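Long-range contact in TENA/THI-4 protein (Shewanella denitrificans OS217, PDB 3DDE), which is of unknown function but has a heme oxygenase-like fold and may act as an oxidoreductase: residues A[52-64]-A[76-88]. Sequence-based numbering, arbitrary orientation.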
# COMPACT_ATOMS: atom_id res chain seq x y z
N THR A 52 1.28 17.97 -9.57
CA THR A 52 1.72 17.37 -10.83
C THR A 52 2.79 16.31 -10.57
O THR A 52 2.88 15.33 -11.30
CB THR A 52 2.21 18.47 -11.83
OG1 THR A 52 1.07 19.24 -12.22
CG2 THR A 52 2.82 17.88 -13.07
N LYS A 53 3.58 16.55 -9.54
CA LYS A 53 4.66 15.69 -9.09
C LYS A 53 4.19 14.25 -8.78
O LYS A 53 4.97 13.29 -8.88
CB LYS A 53 5.19 16.36 -7.81
CG LYS A 53 6.35 15.74 -7.08
CD LYS A 53 6.86 16.72 -5.97
CE LYS A 53 5.78 17.16 -4.95
NZ LYS A 53 6.25 18.30 -4.04
N HIS A 54 2.91 14.11 -8.43
CA HIS A 54 2.35 12.83 -8.06
C HIS A 54 1.51 12.13 -9.13
O HIS A 54 1.10 10.98 -8.94
CB HIS A 54 1.50 12.99 -6.78
CG HIS A 54 2.30 13.37 -5.58
ND1 HIS A 54 3.03 12.46 -4.84
CD2 HIS A 54 2.51 14.58 -4.99
CE1 HIS A 54 3.64 13.07 -3.85
NE2 HIS A 54 3.34 14.36 -3.91
N ASN A 55 1.26 12.78 -10.27
CA ASN A 55 0.35 12.22 -11.26
C ASN A 55 0.79 10.95 -11.98
O ASN A 55 -0.04 10.04 -12.18
CB ASN A 55 -0.15 13.32 -12.22
CG ASN A 55 -1.19 14.21 -11.56
OD1 ASN A 55 -1.66 13.94 -10.42
ND2 ASN A 55 -1.59 15.23 -12.26
N ALA A 56 2.07 10.87 -12.34
CA ALA A 56 2.62 9.67 -12.94
C ALA A 56 2.47 8.51 -11.97
O ALA A 56 2.11 7.41 -12.36
CB ALA A 56 4.11 9.87 -13.32
N LYS A 57 2.75 8.78 -10.70
CA LYS A 57 2.70 7.78 -9.64
C LYS A 57 1.30 7.26 -9.38
O LYS A 57 1.11 6.05 -9.36
CB LYS A 57 3.27 8.36 -8.36
CG LYS A 57 4.74 8.68 -8.47
CD LYS A 57 5.26 9.17 -7.14
CE LYS A 57 6.72 9.42 -7.23
NZ LYS A 57 7.33 9.54 -5.89
N ASN A 58 0.32 8.15 -9.20
CA ASN A 58 -1.03 7.67 -8.97
C ASN A 58 -1.67 7.01 -10.22
O ASN A 58 -2.52 6.13 -10.09
CB ASN A 58 -1.93 8.71 -8.23
CG ASN A 58 -2.13 10.03 -8.98
OD1 ASN A 58 -2.46 10.07 -10.18
ND2 ASN A 58 -2.03 11.10 -8.23
N GLN A 59 -1.23 7.41 -11.43
CA GLN A 59 -1.67 6.75 -12.65
C GLN A 59 -1.12 5.31 -12.70
O GLN A 59 -1.86 4.37 -13.02
CB GLN A 59 -1.20 7.54 -13.89
CG GLN A 59 -1.55 6.91 -15.23
CD GLN A 59 -3.04 6.65 -15.40
OE1 GLN A 59 -3.76 7.49 -15.95
NE2 GLN A 59 -3.52 5.52 -14.88
N ALA A 60 0.15 5.14 -12.39
CA ALA A 60 0.75 3.81 -12.36
C ALA A 60 0.07 2.93 -11.30
O ALA A 60 -0.08 1.73 -11.47
CB ALA A 60 2.29 3.88 -12.12
N LEU A 61 -0.39 3.55 -10.21
CA LEU A 61 -1.04 2.83 -9.12
C LEU A 61 -2.34 2.11 -9.53
O LEU A 61 -2.63 1.02 -9.03
CB LEU A 61 -1.26 3.78 -7.94
CG LEU A 61 -1.61 3.21 -6.57
CD1 LEU A 61 -0.60 2.14 -6.11
CD2 LEU A 61 -1.68 4.37 -5.57
N VAL A 62 -3.12 2.71 -10.43
CA VAL A 62 -4.33 2.07 -10.95
C VAL A 62 -3.98 0.68 -11.52
O VAL A 62 -4.71 -0.30 -11.31
CB VAL A 62 -4.99 2.91 -12.09
CG1 VAL A 62 -6.26 2.19 -12.64
CG2 VAL A 62 -5.30 4.36 -11.63
N GLY A 63 -2.87 0.61 -12.26
CA GLY A 63 -2.42 -0.65 -12.88
C GLY A 63 -1.92 -1.70 -11.90
O GLY A 63 -2.00 -2.89 -12.16
N ILE A 64 -1.39 -1.25 -10.77
CA ILE A 64 -0.92 -2.15 -9.73
C ILE A 64 -2.06 -2.66 -8.86
O ILE A 64 -2.08 -3.83 -8.51
CB ILE A 64 0.15 -1.46 -8.85
CG1 ILE A 64 1.36 -1.10 -9.72
CG2 ILE A 64 0.56 -2.36 -7.70
CD1 ILE A 64 2.10 0.09 -9.21
N PHE A 76 -2.23 1.09 -20.86
CA PHE A 76 -2.54 2.51 -20.81
C PHE A 76 -2.01 3.17 -19.53
O PHE A 76 -1.39 4.24 -19.59
CB PHE A 76 -4.06 2.73 -20.96
CG PHE A 76 -4.50 4.15 -20.73
CD1 PHE A 76 -4.68 4.65 -19.43
CD2 PHE A 76 -4.75 5.00 -21.80
CE1 PHE A 76 -5.07 5.96 -19.22
CE2 PHE A 76 -5.15 6.32 -21.60
CZ PHE A 76 -5.31 6.80 -20.31
N CYS A 77 -2.27 2.55 -18.38
CA CYS A 77 -1.82 3.09 -17.09
C CYS A 77 -0.32 3.28 -17.00
O CYS A 77 0.14 4.33 -16.56
CB CYS A 77 -2.27 2.20 -15.94
SG CYS A 77 -4.03 2.23 -15.70
N PHE A 78 0.45 2.27 -17.41
CA PHE A 78 1.90 2.37 -17.34
C PHE A 78 2.45 3.27 -18.42
O PHE A 78 3.41 4.01 -18.19
CB PHE A 78 2.58 0.99 -17.34
CG PHE A 78 2.16 0.10 -16.18
CD1 PHE A 78 1.96 0.62 -14.91
CD2 PHE A 78 2.03 -1.26 -16.36
CE1 PHE A 78 1.59 -0.21 -13.85
CE2 PHE A 78 1.67 -2.08 -15.30
CZ PHE A 78 1.47 -1.57 -14.06
N HIS A 79 1.85 3.21 -19.60
CA HIS A 79 2.28 4.08 -20.68
C HIS A 79 2.12 5.53 -20.29
O HIS A 79 3.06 6.32 -20.45
CB HIS A 79 1.48 3.85 -21.96
CG HIS A 79 1.72 4.91 -23.00
ND1 HIS A 79 2.93 5.07 -23.63
CD2 HIS A 79 0.91 5.88 -23.48
CE1 HIS A 79 2.85 6.08 -24.47
NE2 HIS A 79 1.64 6.60 -24.39
N HIS A 80 0.94 5.90 -19.81
CA HIS A 80 0.71 7.28 -19.42
C HIS A 80 1.48 7.74 -18.21
O HIS A 80 1.83 8.92 -18.13
CB HIS A 80 -0.78 7.62 -19.35
CG HIS A 80 -1.36 7.87 -20.70
ND1 HIS A 80 -1.31 9.11 -21.29
CD2 HIS A 80 -1.86 7.03 -21.63
CE1 HIS A 80 -1.81 9.03 -22.51
NE2 HIS A 80 -2.15 7.77 -22.74
N ALA A 81 1.77 6.83 -17.28
CA ALA A 81 2.60 7.14 -16.12
C ALA A 81 4.00 7.50 -16.65
O ALA A 81 4.63 8.46 -16.20
CB ALA A 81 2.68 5.93 -15.14
N HIS A 82 4.46 6.73 -17.63
CA HIS A 82 5.76 7.00 -18.25
C HIS A 82 5.78 8.36 -18.96
O HIS A 82 6.77 9.10 -18.86
CB HIS A 82 6.10 5.89 -19.24
CG HIS A 82 7.33 6.14 -20.05
ND1 HIS A 82 7.31 6.23 -21.42
CD2 HIS A 82 8.62 6.32 -19.67
CE1 HIS A 82 8.55 6.42 -21.86
NE2 HIS A 82 9.36 6.49 -20.82
N GLU A 83 4.70 8.68 -19.67
CA GLU A 83 4.58 9.97 -20.37
C GLU A 83 4.52 11.16 -19.41
O GLU A 83 5.09 12.22 -19.70
CB GLU A 83 3.37 9.98 -21.32
CG GLU A 83 3.57 9.10 -22.53
CD GLU A 83 4.82 9.48 -23.30
OE1 GLU A 83 4.86 10.61 -23.86
OE2 GLU A 83 5.76 8.65 -23.34
N GLU A 84 3.86 10.98 -18.26
CA GLU A 84 3.77 12.04 -17.26
C GLU A 84 5.01 12.23 -16.39
O GLU A 84 5.18 13.28 -15.81
CB GLU A 84 2.59 11.80 -16.31
CG GLU A 84 1.26 11.89 -16.99
CD GLU A 84 1.03 13.26 -17.61
OE1 GLU A 84 0.82 14.22 -16.83
OE2 GLU A 84 1.07 13.36 -18.85
N ALA A 85 5.86 11.22 -16.29
CA ALA A 85 7.02 11.31 -15.39
C ALA A 85 7.89 12.55 -15.67
O ALA A 85 8.29 12.80 -16.81
CB ALA A 85 7.86 10.03 -15.41
N GLY A 86 8.12 13.33 -14.61
CA GLY A 86 8.93 14.54 -14.68
C GLY A 86 8.22 15.81 -15.14
O GLY A 86 8.80 16.90 -15.06
N HIS A 87 6.97 15.69 -15.60
CA HIS A 87 6.19 16.83 -16.09
C HIS A 87 6.23 18.02 -15.12
O HIS A 87 6.15 19.17 -15.55
CB HIS A 87 4.74 16.37 -16.37
CG HIS A 87 3.88 17.41 -17.03
ND1 HIS A 87 4.19 17.97 -18.25
CD2 HIS A 87 2.69 17.93 -16.67
CE1 HIS A 87 3.25 18.83 -18.59
NE2 HIS A 87 2.32 18.81 -17.65
N GLU A 88 6.35 17.74 -13.81
CA GLU A 88 6.43 18.81 -12.81
C GLU A 88 7.68 19.69 -13.01
O GLU A 88 7.70 20.86 -12.64
CB GLU A 88 6.38 18.27 -11.36
CG GLU A 88 7.66 17.60 -10.76
CD GLU A 88 7.93 16.19 -11.27
OE1 GLU A 88 7.09 15.66 -12.03
OE2 GLU A 88 8.99 15.62 -10.91
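The torsions of Q59 and C77 bring an amide against a thiol. In Q59, CG lies opposite the backbone N (chi1 177°) and the chain then bends at chi2, which lays the amide alongside C77. The thiol of C77 stands beside its own backbone N (chi1 -69°), and SG comes 3.4 Å from Q59 NE2. Q59 is a knob in a hole formed by F76, C77, H80 and A81. Its amide plane is nearly perpendicular to the F76 ring, with OE1 3.8 Å from F76 CE1. V62 CG1 packs on the same sulfur. Substituting an alanine for Q59 would probably leave this hole poorly filled and C77 SG without its amide neighbour.

Helices 55-64 and 76-84 run antiparallel at 167°, and their axes approach to 7.7 Å. Alanines allow this approach: A60 CB meets A81 CB at 3.7 Å, and A56 CB packs on E84 CB. G63 brings its bare backbone up to the F78 ring. The ring edge of F78 also reaches A60 O, with CE1 3.5 Å away. At the end of helix 38-52, T52 CG2 lies 3.6 Å from H87 CD2, while T52 OG1 is hydrogen-bonded to T48 O. E88 CB and CG lie over the backbone and CB of K53. The contact thus joins consecutive helices of the heme oxygenase-like bundle, and its chemistry implies cohesion by close packing rather than by polar bonds between the two segments.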